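Local coordinates for protein ESXA (Geobacillus thermodenitrificans, PDB 3ZBH) that is of unknown function but, as a WXG100 (ESAT-6) family protein, is probably a substrate of a type VII secretion system, at residues B[34-39]-B[60-65]. Numbering follows the deposited sequence.
Sequences RLDQMS and ELRPSF. With ACT (acetate ion), chain L.
D36 and R62 join the two helices of the hairpin by a side-on, two-pronged salt bridge. NE of R62 donates to OD1 of D36 at 3.0 Å, and NH2 of R62 reaches OD2 of D36 at 2.9 Å. Each oxygen accepts through its syn lone pair; the carboxylate and guanidinium planes lie only 18° apart, and two bonds rather than one restrain either group from turning. Arginine suits the place because its long chain spans the gap: CG anti to the backbone N (chi1 -162°) and a chain extended as far as NE carry the guanidinium out to the aspartate. The two side chains cross at about a right angle. A short carboxylate suits position 36, its two oxygens matching NE and NH2, with CG beside the backbone N (chi1 -77°). D36 OD1 also hydrogen-bonds the hydroxyl of Y58. NH2 of R62 further binds OXT of an acetate, likely carried over from crystallisation, at 3.1 Å. A leucine in place of R62 would probably leave the D36 carboxylate without its countercharge. This surface salt bridge links helix 11-45 to helix 48-95 in the antiparallel WXG100 hairpin; beside it F65 packs on V28, L31 and I32 and stacks with F65 of the second subunit.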
ATOM      1  N   ARG B  34       1.483  -9.072  -5.201  1.00 23.94           N
ATOM      2  CA  ARG B  34       2.946  -9.223  -5.205  1.00 24.26           C
ATOM      3  C   ARG B  34       3.514  -9.741  -3.877  1.00 25.95           C
ATOM      4  O   ARG B  34       4.374 -10.648  -3.863  1.00 22.86           O
ATOM      5  CB  ARG B  34       3.659  -7.928  -5.610  1.00 27.94           C
ATOM      6  CG  ARG B  34       3.362  -7.431  -7.017  1.00 28.59           C
ATOM      7  CD  ARG B  34       4.316  -6.297  -7.389  1.00 29.37           C
ATOM      8  NE  ARG B  34       4.267  -5.140  -6.479  1.00 29.56           N
ATOM      9  CZ  ARG B  34       3.411  -4.120  -6.573  1.00 30.91           C
ATOM     10  NH1 ARG B  34       2.496  -4.090  -7.533  1.00 29.41           N
ATOM     11  NH2 ARG B  34       3.484  -3.110  -5.707  1.00 29.27           N
ATOM     12  N   LEU B  35       3.041  -9.172  -2.768  1.00 25.05           N
ATOM     13  CA  LEU B  35       3.410  -9.682  -1.444  1.00 24.73           C
ATOM     14  C   LEU B  35       2.925 -11.120  -1.200  1.00 23.94           C
ATOM     15  O   LEU B  35       3.584 -11.873  -0.510  1.00 22.43           O
ATOM     16  CB  LEU B  35       2.868  -8.769  -0.339  1.00 23.70           C
ATOM     17  CG  LEU B  35       3.392  -7.326  -0.360  1.00 26.51           C
ATOM     18  CD1 LEU B  35       2.749  -6.568   0.804  1.00 25.05           C
ATOM     19  CD2 LEU B  35       4.913  -7.316  -0.232  1.00 25.45           C
ATOM     20  N   ASP B  36       1.782 -11.507  -1.760  1.00 25.21           N
ATOM     21  CA  ASP B  36       1.341 -12.892  -1.610  1.00 25.43           C
ATOM     22  C   ASP B  36       2.362 -13.864  -2.224  1.00 25.05           C
ATOM     23  O   ASP B  36       2.725 -14.894  -1.614  1.00 24.37           O
ATOM     24  CB  ASP B  36      -0.033 -13.131  -2.259  1.00 25.68           C
ATOM     25  CG  ASP B  36      -1.187 -12.604  -1.433  1.00 28.65           C
ATOM     26  OD1 ASP B  36      -1.019 -12.261  -0.222  1.00 28.46           O
ATOM     27  OD2 ASP B  36      -2.282 -12.526  -2.023  1.00 27.52           O
ATOM     28  N   GLN B  37       2.841 -13.515  -3.412  1.00 22.67           N
ATOM     29  CA  GLN B  37       3.825 -14.340  -4.096  1.00 25.22           C
ATOM     30  C   GLN B  37       5.217 -14.284  -3.418  1.00 25.43           C
ATOM     31  O   GLN B  37       5.900 -15.313  -3.271  1.00 22.66           O
ATOM     32  CB  GLN B  37       3.926 -13.877  -5.538  1.00 23.85           C
ATOM     33  CG  GLN B  37       4.878 -14.717  -6.354  1.00 25.01           C
ATOM     34  CD  GLN B  37       4.736 -14.421  -7.823  1.00 24.99           C
ATOM     35  OE1 GLN B  37       5.331 -13.470  -8.349  1.00 27.35           O
ATOM     36  NE2 GLN B  37       3.943 -15.235  -8.501  1.00 27.85           N
ATOM     37  N   MET B  38       5.632 -13.085  -3.017  1.00 26.65           N
ATOM     38  CA  MET B  38       6.841 -12.921  -2.175  1.00 25.51           C
ATOM     39  C   MET B  38       6.850 -13.747  -0.896  1.00 26.84           C
ATOM     40  O   MET B  38       7.933 -14.191  -0.454  1.00 27.22           O
ATOM     41  CB  MET B  38       7.101 -11.447  -1.860  1.00 26.00           C
ATOM     42  CG  MET B  38       7.648 -10.692  -3.061  1.00 25.18           C
ATOM     43  SD  MET B  38       7.359  -8.932  -2.923  1.00 27.86           S
ATOM     44  CE  MET B  38       8.373  -8.504  -1.509  1.00 24.00           C
ATOM     45  N   SER B  39       5.673 -13.983  -0.316  1.00 24.85           N
ATOM     46  CA  SER B  39       5.558 -14.839   0.848  1.00 29.23           C
ATOM     47  C   SER B  39       5.905 -16.290   0.519  1.00 31.43           C
ATOM     48  O   SER B  39       6.556 -16.959   1.307  1.00 28.98           O
ATOM     49  CB  SER B  39       4.149 -14.798   1.438  1.00 32.93           C
ATOM     50  OG  SER B  39       4.001 -13.635   2.215  1.00 40.40           O
ATOM     51  N   GLU B  60      -2.036 -11.342   9.364  1.00 32.99           N
ATOM     52  CA  GLU B  60      -2.790 -10.485  10.285  1.00 36.21           C
ATOM     53  C   GLU B  60      -3.119  -9.115   9.664  1.00 33.03           C
ATOM     54  O   GLU B  60      -4.158  -8.518   9.956  1.00 32.31           O
ATOM     55  CB  GLU B  60      -2.009 -10.311  11.599  1.00 40.70           C
ATOM     56  CG  GLU B  60      -2.850  -9.878  12.792  1.00 49.53           C
ATOM     57  CD  GLU B  60      -2.790  -8.381  13.062  1.00 56.17           C
ATOM     58  OE1 GLU B  60      -1.671  -7.849  13.254  1.00 59.96           O
ATOM     59  OE2 GLU B  60      -3.864  -7.733  13.092  1.00 59.22           O
ATOM     60  N   LEU B  61      -2.234  -8.619   8.808  1.00 29.64           N
ATOM     61  CA  LEU B  61      -2.378  -7.280   8.267  1.00 29.05           C
ATOM     62  C   LEU B  61      -3.104  -7.254   6.931  1.00 28.26           C
ATOM     63  O   LEU B  61      -3.712  -6.248   6.559  1.00 26.13           O
ATOM     64  CB  LEU B  61      -1.004  -6.638   8.091  1.00 29.51           C
ATOM     65  CG  LEU B  61      -0.223  -6.388   9.380  1.00 30.40           C
ATOM     66  CD1 LEU B  61       1.185  -5.935   9.029  1.00 29.54           C
ATOM     67  CD2 LEU B  61      -0.932  -5.360  10.249  1.00 28.14           C
ATOM     68  N   ARG B  62      -3.014  -8.350   6.203  1.00 27.01           N
ATOM     69  CA  ARG B  62      -3.572  -8.430   4.861  1.00 26.66           C
ATOM     70  C   ARG B  62      -5.055  -8.014   4.795  1.00 26.20           C
ATOM     71  O   ARG B  62      -5.434  -7.296   3.884  1.00 26.12           O
ATOM     72  CB  ARG B  62      -3.364  -9.830   4.296  1.00 26.86           C
ATOM     73  CG  ARG B  62      -3.497  -9.923   2.772  1.00 27.33           C
ATOM     74  CD  ARG B  62      -3.482 -11.406   2.380  1.00 28.60           C
ATOM     75  NE  ARG B  62      -3.662 -11.597   0.950  1.00 27.02           N
ATOM     76  CZ  ARG B  62      -4.842 -11.732   0.347  1.00 29.71           C
ATOM     77  NH1 ARG B  62      -5.985 -11.681   1.045  1.00 28.48           N
ATOM     78  NH2 ARG B  62      -4.882 -11.906  -0.965  1.00 30.00           N
ATOM     79  N   PRO B  63      -5.902  -8.462   5.756  1.00 27.00           N
ATOM     80  CA  PRO B  63      -7.306  -8.117   5.568  1.00 27.37           C
ATOM     81  C   PRO B  63      -7.564  -6.597   5.633  1.00 27.24           C
ATOM     82  O   PRO B  63      -8.547  -6.124   5.053  1.00 25.45           O
ATOM     83  CB  PRO B  63      -8.024  -8.808   6.733  1.00 28.68           C
ATOM     84  CG  PRO B  63      -7.083  -9.847   7.240  1.00 29.38           C
ATOM     85  CD  PRO B  63      -5.694  -9.445   6.844  1.00 28.49           C
ATOM     86  N   SER B  64      -6.692  -5.858   6.315  1.00 24.41           N
ATOM     87  CA  SER B  64      -6.877  -4.422   6.439  1.00 25.08           C
ATOM     88  C   SER B  64      -6.510  -3.738   5.125  1.00 23.81           C
ATOM     89  O   SER B  64      -7.023  -2.674   4.815  1.00 21.31           O
ATOM     90  CB  SER B  64      -6.025  -3.884   7.581  1.00 26.73           C
ATOM     91  OG  SER B  64      -6.567  -4.324   8.817  1.00 31.23           O
ATOM     92  N   PHE B  65      -5.598  -4.345   4.360  1.00 21.55           N
ATOM     93  CA  PHE B  65      -5.324  -3.863   3.016  1.00 21.89           C
ATOM     94  C   PHE B  65      -6.527  -4.075   2.099  1.00 22.67           C
ATOM     95  O   PHE B  65      -6.815  -3.219   1.276  1.00 21.38           O
ATOM     96  CB  PHE B  65      -4.029  -4.497   2.429  1.00 22.53           C
ATOM     97  CG  PHE B  65      -2.758  -3.858   2.949  1.00 22.62           C
ATOM     98  CD1 PHE B  65      -2.429  -3.907   4.296  1.00 23.97           C
ATOM     99  CD2 PHE B  65      -1.906  -3.171   2.086  1.00 24.61           C
ATOM    100  CE1 PHE B  65      -1.278  -3.289   4.778  1.00 23.99           C
ATOM    101  CE2 PHE B  65      -0.754  -2.563   2.562  1.00 23.46           C
ATOM    102  CZ  PHE B  65      -0.439  -2.610   3.911  1.00 23.44           C
TER
HETATM  103  C   ACT L1096      -8.745 -12.170  -1.256  1.00 48.68           C
HETATM  104  O   ACT L1096      -8.629 -10.957  -1.005  1.00 49.29           O
HETATM  105  OXT ACT L1096      -7.763 -12.853  -1.631  1.00 49.25           O
HETATM  106  CH3 ACT L1096     -10.094 -12.810  -1.113  1.00 50.31           C